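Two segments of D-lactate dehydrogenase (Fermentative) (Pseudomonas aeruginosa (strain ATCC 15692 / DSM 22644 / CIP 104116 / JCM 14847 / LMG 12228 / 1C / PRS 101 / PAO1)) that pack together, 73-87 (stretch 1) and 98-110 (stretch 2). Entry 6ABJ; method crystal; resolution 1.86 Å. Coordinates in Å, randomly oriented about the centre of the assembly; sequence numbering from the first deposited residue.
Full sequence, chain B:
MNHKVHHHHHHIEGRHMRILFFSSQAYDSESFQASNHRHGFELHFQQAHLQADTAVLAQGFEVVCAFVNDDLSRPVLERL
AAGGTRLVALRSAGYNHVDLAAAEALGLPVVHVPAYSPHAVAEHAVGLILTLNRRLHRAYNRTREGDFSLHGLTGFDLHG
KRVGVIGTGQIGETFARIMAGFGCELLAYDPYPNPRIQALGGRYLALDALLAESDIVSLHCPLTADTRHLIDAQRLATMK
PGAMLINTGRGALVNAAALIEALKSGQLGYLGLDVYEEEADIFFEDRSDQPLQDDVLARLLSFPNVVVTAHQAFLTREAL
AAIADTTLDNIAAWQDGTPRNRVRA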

# COMPACT_ATOMS: atom_id res chain seq x y z
N SER B 73 -20.74 -29.15 10.19
CA SER B 73 -21.32 -29.45 11.51
C SER B 73 -22.50 -30.40 11.27
O SER B 73 -22.92 -30.59 10.12
CB SER B 73 -21.77 -28.13 12.22
OG SER B 73 -22.62 -27.43 11.34
N ARG B 74 -23.02 -30.98 12.34
CA ARG B 74 -24.16 -31.92 12.24
C ARG B 74 -25.31 -31.44 11.36
O ARG B 74 -25.75 -32.18 10.48
CB ARG B 74 -24.67 -32.33 13.62
CG ARG B 74 -25.98 -33.12 13.57
CD ARG B 74 -26.51 -33.53 14.95
NE ARG B 74 -25.84 -34.76 15.41
CZ ARG B 74 -26.07 -36.00 14.93
NH1 ARG B 74 -26.97 -36.22 13.97
NH2 ARG B 74 -25.38 -37.04 15.41
N PRO B 75 -25.81 -30.19 11.56
CA PRO B 75 -26.93 -29.82 10.70
C PRO B 75 -26.65 -29.90 9.19
O PRO B 75 -27.55 -30.23 8.37
CB PRO B 75 -27.23 -28.36 11.12
CG PRO B 75 -26.84 -28.31 12.57
CD PRO B 75 -25.67 -29.29 12.73
N VAL B 76 -25.44 -29.56 8.80
CA VAL B 76 -25.11 -29.57 7.38
C VAL B 76 -24.97 -31.02 6.87
O VAL B 76 -25.42 -31.34 5.77
CB VAL B 76 -23.83 -28.79 7.09
CG1 VAL B 76 -23.46 -28.98 5.62
CG2 VAL B 76 -24.04 -27.31 7.42
N LEU B 77 -24.32 -31.85 7.66
CA LEU B 77 -24.11 -33.27 7.29
C LEU B 77 -25.47 -33.99 7.09
O LEU B 77 -25.70 -34.68 6.06
CB LEU B 77 -23.31 -33.95 8.39
CG LEU B 77 -21.85 -33.51 8.53
CD1 LEU B 77 -21.26 -33.88 9.89
CD2 LEU B 77 -21.01 -34.10 7.38
N GLU B 78 -26.38 -33.77 8.06
CA GLU B 78 -27.74 -34.36 7.99
C GLU B 78 -28.41 -34.00 6.68
O GLU B 78 -29.04 -34.82 6.07
CB GLU B 78 -28.66 -33.87 9.14
CG GLU B 78 -28.17 -34.20 10.54
CD GLU B 78 -29.13 -33.80 11.66
OE1 GLU B 78 -30.15 -33.15 11.36
OE2 GLU B 78 -28.89 -34.09 12.86
N ARG B 79 -28.26 -32.75 6.25
CA ARG B 79 -28.90 -32.29 5.04
C ARG B 79 -28.27 -32.92 3.77
O ARG B 79 -28.96 -33.36 2.85
CB ARG B 79 -28.81 -30.75 5.01
CG ARG B 79 -29.47 -30.03 3.80
CD ARG B 79 -30.91 -30.42 3.42
NE ARG B 79 -31.22 -30.33 1.97
CZ ARG B 79 -30.66 -31.07 0.99
NH1 ARG B 79 -29.66 -31.92 1.25
NH2 ARG B 79 -31.05 -30.94 -0.27
N LEU B 80 -26.95 -33.00 3.74
CA LEU B 80 -26.24 -33.67 2.65
C LEU B 80 -26.65 -35.13 2.53
O LEU B 80 -26.77 -35.67 1.43
CB LEU B 80 -24.72 -33.66 2.90
CG LEU B 80 -24.04 -32.27 2.91
CD1 LEU B 80 -22.59 -32.41 3.27
CD2 LEU B 80 -24.21 -31.58 1.58
N ALA B 81 -26.78 -35.78 3.69
CA ALA B 81 -27.10 -37.24 3.70
C ALA B 81 -28.52 -37.49 3.19
O ALA B 81 -28.73 -38.31 2.29
CB ALA B 81 -26.94 -37.80 5.10
N ALA B 82 -29.49 -36.75 3.76
CA ALA B 82 -30.88 -36.72 3.29
C ALA B 82 -30.98 -36.40 1.79
O ALA B 82 -31.82 -36.94 1.09
CB ALA B 82 -31.68 -35.66 4.07
N GLY B 83 -30.11 -35.53 1.30
CA GLY B 83 -30.07 -35.22 -0.12
C GLY B 83 -29.32 -36.21 -0.99
O GLY B 83 -29.23 -35.99 -2.21
N GLY B 84 -28.73 -37.26 -0.39
CA GLY B 84 -28.13 -38.39 -1.14
C GLY B 84 -26.62 -38.30 -1.37
O GLY B 84 -26.06 -39.02 -2.22
N THR B 85 -25.95 -37.42 -0.62
CA THR B 85 -24.50 -37.35 -0.69
C THR B 85 -23.95 -38.51 0.08
O THR B 85 -24.43 -38.81 1.17
CB THR B 85 -24.00 -36.00 -0.16
OG1 THR B 85 -24.46 -34.97 -1.03
CG2 THR B 85 -22.50 -35.99 -0.07
N ARG B 86 -22.97 -39.21 -0.50
CA ARG B 86 -22.48 -40.45 0.14
C ARG B 86 -21.03 -40.37 0.60
O ARG B 86 -20.60 -41.20 1.38
CB ARG B 86 -22.67 -41.68 -0.77
CG ARG B 86 -24.13 -42.06 -1.08
CD ARG B 86 -24.17 -43.22 -2.10
NE ARG B 86 -23.43 -44.42 -1.64
CZ ARG B 86 -22.68 -45.23 -2.42
NH1 ARG B 86 -22.59 -45.05 -3.74
NH2 ARG B 86 -22.02 -46.23 -1.87
N LEU B 87 -20.29 -39.33 0.19
CA LEU B 87 -18.92 -39.14 0.63
C LEU B 87 -18.59 -37.62 0.72
O LEU B 87 -18.96 -36.85 -0.16
CB LEU B 87 -17.96 -39.83 -0.33
CG LEU B 87 -16.46 -39.60 -0.11
CD1 LEU B 87 -15.87 -40.31 1.09
CD2 LEU B 87 -15.74 -40.01 -1.37
N VAL B 98 -15.29 -30.38 10.73
CA VAL B 98 -16.17 -31.57 10.55
C VAL B 98 -16.61 -32.14 11.87
O VAL B 98 -15.80 -32.51 12.70
CB VAL B 98 -15.45 -32.70 9.76
CG1 VAL B 98 -16.43 -33.82 9.44
CG2 VAL B 98 -14.85 -32.17 8.47
N ASP B 99 -17.91 -32.26 12.09
CA ASP B 99 -18.39 -33.06 13.24
C ASP B 99 -18.33 -34.58 12.89
O ASP B 99 -19.22 -35.08 12.24
CB ASP B 99 -19.83 -32.63 13.60
CG ASP B 99 -20.35 -33.33 14.86
OD1 ASP B 99 -19.69 -34.28 15.40
OD2 ASP B 99 -21.48 -32.96 15.26
N LEU B 100 -17.26 -35.26 13.30
CA LEU B 100 -16.97 -36.62 12.82
C LEU B 100 -17.91 -37.61 13.45
O LEU B 100 -18.26 -38.59 12.85
CB LEU B 100 -15.53 -37.02 13.16
CG LEU B 100 -14.40 -36.28 12.42
CD1 LEU B 100 -13.05 -36.51 13.08
CD2 LEU B 100 -14.36 -36.69 10.97
N ALA B 101 -18.26 -37.37 14.72
CA ALA B 101 -19.23 -38.17 15.45
C ALA B 101 -20.57 -38.16 14.75
O ALA B 101 -21.19 -39.21 14.54
CB ALA B 101 -19.38 -37.67 16.89
N ALA B 102 -20.98 -37.00 14.32
CA ALA B 102 -22.20 -36.87 13.55
C ALA B 102 -22.08 -37.56 12.17
O ALA B 102 -22.99 -38.24 11.74
CB ALA B 102 -22.59 -35.38 13.41
N ALA B 103 -20.95 -37.40 11.49
CA ALA B 103 -20.79 -38.05 10.17
C ALA B 103 -20.86 -39.60 10.29
O ALA B 103 -21.41 -40.27 9.42
CB ALA B 103 -19.48 -37.67 9.54
N GLU B 104 -20.26 -40.14 11.35
CA GLU B 104 -20.29 -41.57 11.60
C GLU B 104 -21.71 -41.99 11.86
O GLU B 104 -22.20 -42.98 11.28
CB GLU B 104 -19.42 -41.93 12.81
CG GLU B 104 -18.61 -43.16 12.64
CD GLU B 104 -17.24 -42.99 13.27
OE1 GLU B 104 -17.22 -43.38 14.46
OE2 GLU B 104 -16.28 -42.43 12.60
N ALA B 105 -22.37 -41.27 12.77
CA ALA B 105 -23.77 -41.56 13.09
C ALA B 105 -24.62 -41.61 11.80
O ALA B 105 -25.52 -42.43 11.66
CB ALA B 105 -24.34 -40.53 14.07
N LEU B 106 -24.29 -40.75 10.85
CA LEU B 106 -25.07 -40.62 9.62
C LEU B 106 -24.58 -41.54 8.52
O LEU B 106 -25.18 -41.59 7.44
CB LEU B 106 -25.01 -39.18 9.14
CG LEU B 106 -25.88 -38.19 9.96
CD1 LEU B 106 -25.38 -36.76 9.72
CD2 LEU B 106 -27.36 -38.29 9.62
N GLY B 107 -23.52 -42.28 8.79
CA GLY B 107 -22.96 -43.15 7.78
C GLY B 107 -22.42 -42.38 6.59
O GLY B 107 -22.64 -42.75 5.45
N LEU B 108 -21.70 -41.28 6.86
CA LEU B 108 -21.15 -40.46 5.79
C LEU B 108 -19.63 -40.37 5.98
O LEU B 108 -19.18 -39.65 6.87
CB LEU B 108 -21.79 -39.08 5.90
CG LEU B 108 -21.68 -38.05 4.81
CD1 LEU B 108 -21.74 -38.65 3.43
CD2 LEU B 108 -22.80 -37.04 5.01
N PRO B 109 -18.84 -41.11 5.17
CA PRO B 109 -17.40 -41.21 5.42
C PRO B 109 -16.69 -39.91 5.00
O PRO B 109 -17.24 -39.13 4.21
CB PRO B 109 -16.94 -42.40 4.58
CG PRO B 109 -18.01 -42.57 3.54
CD PRO B 109 -19.27 -41.93 4.03
N VAL B 110 -15.54 -39.67 5.61
CA VAL B 110 -14.79 -38.45 5.39
C VAL B 110 -13.40 -38.87 5.01
O VAL B 110 -12.82 -39.73 5.66
CB VAL B 110 -14.75 -37.60 6.68
CG1 VAL B 110 -13.83 -36.41 6.46
CG2 VAL B 110 -16.16 -37.11 7.04
O HOH W 1 -22.05 -30.39 14.51

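Two short helices, 74-82 and 100-105, run in nearly the same direction, their axes 23° from parallel and 9.2 Å apart at closest approach. The backbones come nearest at the two ends of the contact: the CA atoms of Ser 73 and Asp 99 lie 5.0 Å apart, those of Leu 87 and Pro 109 5.4 Å. Each helix closes with a Schellman motif. In the first, Thr 85 N bonds to Leu 80 O and Gly 84 N to Ala 81 O; in the second, Leu 108 N bonds to Ala 103 O and Gly 107 N to Glu 104 O. Both turns place glycine at positive phi, and at Gly 84 a CB would be jammed against the preceding carbonyl oxygen. After these turns the chains continue alongside each other, so the contact outlasts the helices.

No direct hydrogen bond crosses between the stretches; packing does most of the work, burying 700 Å² in all. Leu 77 points toward the second helix, which offers small residues there. Its CD1 lies 4.1 Å from Ala 102 CB and 4.2 Å from Ala 103 CB, and it reaches the backbone too, 3.3 Å from Asp 99 O. Leu 106 covers the same leucine from further along, its CD1 3.7 Å from Leu 77 CB.

Leu 108 is the counterpart from stretch 2, with the largest covered area of any residue here. Its CA-to-CB bond points sideways, yet the end of the side chain comes nearer. CD2 meets the helix, 4.2 Å from Leu 77 CD2 and 4.2 Å from Ala 81 CB, while CD1 packs against the backbone beyond the Schellman turn, 3.5 Å from Thr 85 O and 3.4 Å from Arg 86 C. One leucine thus spans helix and following loop. Beyond it, Leu 87 CD1 sits 4.0 Å from Pro 109 CG, extending the apolar contact.

Polar groups gather at the N-terminal end. Asp 99 caps its own helix, OD1 accepting from Ala 102 N at 3.2 Å, while OD2 accepts from water 1 at 2.7 Å. That water in turn accepts from Arg 74 N at a short 2.4 Å, so a single carboxylate serves one helix directly and the other through a water. Arg 74 stays within its own helix for its charge partner: NH1 makes a salt bridge with Glu 78 OE2 at 3.1 Å, one turn on. The guanidinium of Arg 74 has Ala 102 CA over one face, 3.7 Å from Arg 74 NH2, and Ala 105 CB at its edge, 3.9 Å from the same Arg 74 NH2.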